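PDB 6NIM: bromodomain factor 2 protein from Trypanosoma cruzi, which probably recognises acetylated lysines on histone tails through its bromodomain, and was crystallised with the bromodomain inhibitor bromosporine. Local coordinates for residues L17-V20 and H21-D25; L105-A108 and R109-L113. One frame throughout, in Å; residues are numbered along the deposited sequence.

How the interactions relate
Interaction 1 lies in helix 13-26, the first helix of the chain, and interaction 2 at the end of helix 92-110, the last, where the chain turns into a loop. Interaction 1 comes first along the chain and interaction 2 some 80 residues later, yet their centres are only about 10 Å apart, on the same side of the chain's centre, because the bundle brings the first and last helices side by side. The two touch directly: Gln22 CB meets Val107 CG1 at 3.5 Å, Phe19 CD1 lies 3.6 Å from Ala108 CA, and Gln22 CG packs on Cys111 SG. In this helical bromodomain, the pair thus records how the first and last helices close against each other.

Interaction 1: L17-V20 and H21-D25; sequences LAFV and HQLWD
The carbonyl oxygen of Ala18 is gripped twice, by the backbone N of Gln22 at 2.9 Å and by a water that donates to it from 2.8 Å. That water also accepts a bond from the side-chain amide of Gln22, its oxygen 2.9 Å from NE2, and lies in the plane of the His21 ring, at the edge near ND1. In Gln22, chi1 (-72°) sets CG alongside Ala18 O, and the bend at chi2 (-66°) turns the amide so that NE2 meets the water. The adjacent carbonyls accept the usual i to i+4 helical bonds, from His21 N to Leu17 O, Leu23 N to Phe19 O and Trp24 N to Val20 O.

On another side of the helix the contact is apolar. Phe19 stands its ring out from the helix, beside its own carbonyl carbon (chi1 167°), and Leu23 reaches back to lay CD1 over one face, 4.1 Å from the centroid, in a CH-pi contact. The nearest ring atom is Phe19 CE1, 3.7 Å from Leu23 CD1. These i to i+4 contacts give the first helix of the bromodomain bundle one polar, watered flank and one turned into the bundle. There Phe19 and Leu23 press on Val76 of helix 69-86, Phe19 also reaches Val107 and Ala108 of helix 92-110, and Leu17 and Val20 pack on Ile61 of helix 54-62.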
ATOM      1  N   LEU A  17     -10.367 -15.131   8.216  1.00 16.41           N
ATOM      2  CA  LEU A  17      -9.910 -16.449   7.742  1.00 17.43           C
ATOM      3  C   LEU A  17     -10.769 -16.889   6.555  1.00 17.12           C
ATOM      4  O   LEU A  17     -10.197 -17.461   5.610  1.00 17.66           O
ATOM      5  CB  LEU A  17      -9.944 -17.470   8.889  1.00 17.43           C
ATOM      6  CG  LEU A  17      -8.840 -17.230   9.911  1.00 18.38           C
ATOM      7  CD1 LEU A  17      -9.101 -18.012  11.199  1.00 17.85           C
ATOM      8  CD2 LEU A  17      -7.474 -17.585   9.319  1.00 18.47           C
ATOM      9  N   ALA A  18     -12.082 -16.624   6.599  1.00 17.17           N
ATOM     10  CA  ALA A  18     -12.998 -17.015   5.498  1.00 16.72           C
ATOM     11  C   ALA A  18     -12.540 -16.280   4.239  1.00 16.16           C
ATOM     12  O   ALA A  18     -12.499 -16.876   3.136  1.00 16.34           O
ATOM     13  CB  ALA A  18     -14.426 -16.678   5.847  1.00 16.78           C
ATOM     14  N   PHE A  19     -12.199 -15.004   4.410  1.00 16.95           N
ATOM     15  CA  PHE A  19     -11.721 -14.122   3.313  1.00 16.92           C
ATOM     16  C   PHE A  19     -10.450 -14.702   2.688  1.00 17.52           C
ATOM     17  O   PHE A  19     -10.395 -14.893   1.466  1.00 17.35           O
ATOM     18  CB  PHE A  19     -11.525 -12.723   3.900  1.00 18.17           C
ATOM     19  CG  PHE A  19     -10.759 -11.721   3.081  1.00 17.54           C
ATOM     20  CD1 PHE A  19     -11.101 -11.452   1.760  1.00 17.36           C
ATOM     21  CD2 PHE A  19      -9.762 -10.963   3.671  1.00 17.23           C
ATOM     22  CE1 PHE A  19     -10.427 -10.470   1.047  1.00 18.00           C
ATOM     23  CE2 PHE A  19      -9.080  -9.995   2.942  1.00 19.08           C
ATOM     24  CZ  PHE A  19      -9.448  -9.720   1.642  1.00 17.32           C
ATOM     25  N   VAL A  20      -9.483 -15.090   3.508  1.00 16.78           N
ATOM     26  CA  VAL A  20      -8.205 -15.688   3.041  1.00 17.86           C
ATOM     27  C   VAL A  20      -8.520 -16.996   2.309  1.00 18.23           C
ATOM     28  O   VAL A  20      -7.938 -17.236   1.282  1.00 16.01           O
ATOM     29  CB  VAL A  20      -7.228 -15.876   4.212  1.00 17.43           C
ATOM     30  CG1 VAL A  20      -6.060 -16.769   3.845  1.00 18.95           C
ATOM     31  CG2 VAL A  20      -6.783 -14.509   4.693  1.00 18.70           C
ATOM     32  N   HIS A  21      -9.409 -17.819   2.845  1.00 18.99           N
ATOM     33  CA  HIS A  21      -9.768 -19.125   2.241  1.00 18.43           C
ATOM     34  C   HIS A  21     -10.427 -18.920   0.866  1.00 17.66           C
ATOM     35  O   HIS A  21     -10.147 -19.707  -0.061  1.00 18.77           O
ATOM     36  CB  HIS A  21     -10.651 -19.957   3.190  1.00 20.93           C
ATOM     37  CG  HIS A  21     -10.948 -21.294   2.610  1.00 22.98           C
ATOM     38  ND1 HIS A  21     -12.196 -21.625   2.136  1.00 27.26           N
ATOM     39  CD2 HIS A  21     -10.128 -22.330   2.335  1.00 25.36           C
ATOM     40  CE1 HIS A  21     -12.156 -22.855   1.650  1.00 26.86           C
ATOM     41  NE2 HIS A  21     -10.874 -23.291   1.732  1.00 27.23           N
ATOM     42  N   GLN A  22     -11.280 -17.912   0.709  1.00 17.43           N
ATOM     43  CA  GLN A  22     -11.966 -17.682  -0.589  1.00 18.24           C
ATOM     44  C   GLN A  22     -10.896 -17.314  -1.616  1.00 16.94           C
ATOM     45  O   GLN A  22     -10.976 -17.802  -2.741  1.00 18.03           O
ATOM     46  CB  GLN A  22     -13.001 -16.559  -0.508  1.00 19.12           C
ATOM     47  CG  GLN A  22     -14.264 -16.898   0.272  1.00 22.40           C
ATOM     48  CD  GLN A  22     -15.115 -17.977  -0.362  1.00 27.05           C
ATOM     49  OE1 GLN A  22     -15.447 -17.917  -1.540  1.00 28.99           O
ATOM     50  NE2 GLN A  22     -15.536 -18.953   0.432  1.00 27.00           N
ATOM     51  N   LEU A  23      -9.917 -16.475  -1.219  1.00 17.24           N
ATOM     52  CA  LEU A  23      -8.818 -16.037  -2.115  1.00 15.72           C
ATOM     53  C   LEU A  23      -7.949 -17.246  -2.464  1.00 17.22           C
ATOM     54  O   LEU A  23      -7.499 -17.339  -3.610  1.00 17.97           O
ATOM     55  CB  LEU A  23      -7.998 -14.925  -1.440  1.00 16.59           C
ATOM     56  CG  LEU A  23      -8.734 -13.600  -1.225  1.00 16.31           C
ATOM     57  CD1 LEU A  23      -7.827 -12.622  -0.510  1.00 18.05           C
ATOM     58  CD2 LEU A  23      -9.249 -12.980  -2.531  1.00 17.35           C
ATOM     59  N   TRP A  24      -7.649 -18.098  -1.483  1.00 16.75           N
ATOM     60  CA  TRP A  24      -6.889 -19.346  -1.695  1.00 17.91           C
ATOM     61  C   TRP A  24      -7.510 -20.159  -2.840  1.00 17.32           C
ATOM     62  O   TRP A  24      -6.773 -20.588  -3.709  1.00 20.13           O
ATOM     63  CB  TRP A  24      -6.860 -20.132  -0.385  1.00 19.70           C
ATOM     64  CG  TRP A  24      -6.026 -21.366  -0.439  1.00 20.65           C
ATOM     65  CD1 TRP A  24      -6.389 -22.579  -0.948  1.00 21.55           C
ATOM     66  CD2 TRP A  24      -4.706 -21.525   0.111  1.00 20.93           C
ATOM     67  NE1 TRP A  24      -5.372 -23.476  -0.772  1.00 20.53           N
ATOM     68  CE2 TRP A  24      -4.329 -22.863  -0.135  1.00 22.23           C
ATOM     69  CE3 TRP A  24      -3.811 -20.671   0.774  1.00 21.05           C
ATOM     70  CZ2 TRP A  24      -3.080 -23.356   0.237  1.00 21.39           C
ATOM     71  CZ3 TRP A  24      -2.589 -21.163   1.150  1.00 24.53           C
ATOM     72  CH2 TRP A  24      -2.229 -22.485   0.880  1.00 22.12           C
ATOM     73  N   ASP A  25      -8.825 -20.365  -2.808  1.00 19.00           N
ATOM     74  CA  ASP A  25      -9.567 -21.241  -3.750  1.00 20.19           C
ATOM     75  C   ASP A  25      -9.672 -20.558  -5.113  1.00 21.86           C
ATOM     76  O   ASP A  25      -9.705 -21.264  -6.133  1.00 20.82           O
ATOM     77  CB  ASP A  25     -10.935 -21.596  -3.197  1.00 21.37           C
ATOM     78  CG  ASP A  25     -10.899 -22.661  -2.106  1.00 23.07           C
ATOM     79  OD1 ASP A  25      -9.848 -23.265  -1.924  1.00 25.87           O
ATOM     80  OD2 ASP A  25     -11.914 -22.839  -1.431  1.00 26.28           O
TER
HETATM   81  O   HOH W   1     -14.151 -19.149   2.956  1.00 23.09           O

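Interaction 2: L105-A108 and R109-L113; sequences LDVA and RQCGL
Leu105 O receives the backbone N of Arg109 at 2.9 Å, and CG of Arg109 passes 3.5 Å from the same Leu105 O before the chain runs on, extended, to a salt bridge from NH2 to Asp117. Asp106 O is taken by Gln110 N in the next regular bond, also 2.9 Å long. Val107 meets the side chain of Gln110 obliquely: Gln110 OE1 comes within 3.9 Å of Val107 CG2, while Val107 O accepts a weak bond from Cys111 N, which also serves Ala108 O.

Ala108 O lies in the last turn, where the helix is capped. It takes two donors from opposite faces of the carbonyl plane, Cys111 N at 3.0 Å and Leu113 N at 3.1 Å. The second belongs to a Schellman motif, completed by Gly112 N bonding to Arg109 O, with Gly112 as the C-prime residue at positive phi (84°). Within the same motif Leu113 sets CD1 4.1 Å from Ala108 CB.

Two donors from beyond the helix satisfy a carbonyl that the ending helix would otherwise leave short of its usual partner, and Ala108 and Leu113 add the apolar side-chain contact that commonly accompanies a Schellman motif.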
ATOM      1  N   LEU A 105     -11.685  -6.837  -2.673  1.00 16.35           N
ATOM      2  CA  LEU A 105     -12.619  -6.154  -1.757  1.00 16.26           C
ATOM      3  C   LEU A 105     -14.025  -6.738  -1.935  1.00 16.94           C
ATOM      4  O   LEU A 105     -14.759  -6.844  -0.951  1.00 17.26           O
ATOM      5  CB  LEU A 105     -12.649  -4.648  -2.036  1.00 18.75           C
ATOM      6  CG  LEU A 105     -11.349  -3.902  -1.778  1.00 21.53           C
ATOM      7  CD1 LEU A 105     -11.565  -2.428  -2.097  1.00 23.90           C
ATOM      8  CD2 LEU A 105     -10.837  -4.084  -0.356  1.00 22.23           C
ATOM      9  N   ASP A 106     -14.376  -7.132  -3.147  1.00 16.48           N
ATOM     10  CA  ASP A 106     -15.679  -7.789  -3.411  1.00 16.58           C
ATOM     11  C   ASP A 106     -15.770  -9.095  -2.588  1.00 15.57           C
ATOM     12  O   ASP A 106     -16.821  -9.361  -1.959  1.00 17.17           O
ATOM     13  CB  ASP A 106     -15.827  -8.064  -4.905  1.00 16.59           C
ATOM     14  CG  ASP A 106     -17.256  -8.401  -5.278  1.00 18.09           C
ATOM     15  OD1 ASP A 106     -18.127  -7.524  -5.055  1.00 19.41           O
ATOM     16  OD2 ASP A 106     -17.505  -9.568  -5.698  1.00 18.84           O
ATOM     17  N   VAL A 107     -14.692  -9.863  -2.583  1.00 15.56           N
ATOM     18  CA  VAL A 107     -14.562 -11.114  -1.771  1.00 15.52           C
ATOM     19  C   VAL A 107     -14.664 -10.772  -0.287  1.00 16.41           C
ATOM     20  O   VAL A 107     -15.432 -11.456   0.413  1.00 15.68           O
ATOM     21  CB  VAL A 107     -13.277 -11.904  -2.090  1.00 15.62           C
ATOM     22  CG1 VAL A 107     -13.144 -13.165  -1.222  1.00 16.71           C
ATOM     23  CG2 VAL A 107     -13.291 -12.294  -3.566  1.00 15.92           C
ATOM     24  N   ALA A 108     -13.930  -9.757   0.194  1.00 15.88           N
ATOM     25  CA  ALA A 108     -14.015  -9.323   1.608  1.00 15.53           C
ATOM     26  C   ALA A 108     -15.472  -9.066   1.963  1.00 15.14           C
ATOM     27  O   ALA A 108     -15.966  -9.592   2.990  1.00 15.65           O
ATOM     28  CB  ALA A 108     -13.188  -8.098   1.837  1.00 15.52           C
ATOM     29  N   ARG A 109     -16.195  -8.313   1.122  1.00 16.55           N
ATOM     30  CA  ARG A 109     -17.643  -8.042   1.360  1.00 18.85           C
ATOM     31  C   ARG A 109     -18.470  -9.340   1.364  1.00 18.03           C
ATOM     32  O   ARG A 109     -19.390  -9.454   2.215  1.00 17.08           O
ATOM     33  CB  ARG A 109     -18.198  -7.092   0.299  1.00 19.97           C
ATOM     34  CG  ARG A 109     -17.702  -5.657   0.427  1.00 24.67           C
ATOM     35  CD  ARG A 109     -18.231  -4.870  -0.775  1.00 29.80           C
ATOM     36  NE  ARG A 109     -17.832  -3.456  -0.767  1.00 36.91           N
ATOM     37  CZ  ARG A 109     -18.362  -2.525   0.029  1.00 43.07           C
ATOM     38  NH1 ARG A 109     -19.324  -2.843   0.885  1.00 45.61           N
ATOM     39  NH2 ARG A 109     -17.932  -1.273  -0.025  1.00 41.01           N
ATOM     40  N   GLN A 110     -18.195 -10.286   0.451  1.00 17.45           N
ATOM     41  CA  GLN A 110     -18.913 -11.584   0.405  1.00 16.52           C
ATOM     42  C   GLN A 110     -18.714 -12.320   1.739  1.00 17.19           C
ATOM     43  O   GLN A 110     -19.531 -13.178   2.056  1.00 17.43           O
ATOM     44  CB  GLN A 110     -18.425 -12.493  -0.719  1.00 16.75           C
ATOM     45  CG  GLN A 110     -18.713 -11.967  -2.118  1.00 18.12           C
ATOM     46  CD  GLN A 110     -18.145 -12.912  -3.141  1.00 19.13           C
ATOM     47  OE1 GLN A 110     -16.983 -13.305  -3.048  1.00 19.02           O
ATOM     48  NE2 GLN A 110     -18.990 -13.341  -4.083  1.00 20.60           N
ATOM     49  N   CYS A 111     -17.630 -12.048   2.468  1.00 16.70           N
ATOM     50  CA  CYS A 111     -17.303 -12.724   3.761  1.00 17.26           C
ATOM     51  C   CYS A 111     -17.760 -11.887   4.969  1.00 17.32           C
ATOM     52  O   CYS A 111     -17.440 -12.272   6.130  1.00 19.84           O
ATOM     53  CB  CYS A 111     -15.823 -13.067   3.833  1.00 17.44           C
ATOM     54  SG  CYS A 111     -15.301 -14.244   2.563  1.00 17.45           S
ATOM     55  N   GLY A 112     -18.535 -10.827   4.752  1.00 17.88           N
ATOM     56  CA  GLY A 112     -19.148 -10.041   5.832  1.00 19.13           C
ATOM     57  C   GLY A 112     -18.211  -8.984   6.390  1.00 19.40           C
ATOM     58  O   GLY A 112     -18.526  -8.443   7.436  1.00 19.79           O
ATOM     59  N   LEU A 113     -17.079  -8.724   5.742  1.00 17.42           N
ATOM     60  CA  LEU A 113     -16.111  -7.717   6.216  1.00 19.04           C
ATOM     61  C   LEU A 113     -16.520  -6.347   5.704  1.00 20.67           C
ATOM     62  O   LEU A 113     -17.007  -6.253   4.556  1.00 19.74           O
ATOM     63  CB  LEU A 113     -14.714  -8.078   5.710  1.00 19.58           C
ATOM     64  CG  LEU A 113     -14.119  -9.330   6.347  1.00 19.82           C
ATOM     65  CD1 LEU A 113     -12.871  -9.748   5.622  1.00 20.36           C
ATOM     66  CD2 LEU A 113     -13.801  -9.079   7.808  1.00 19.84           C
TER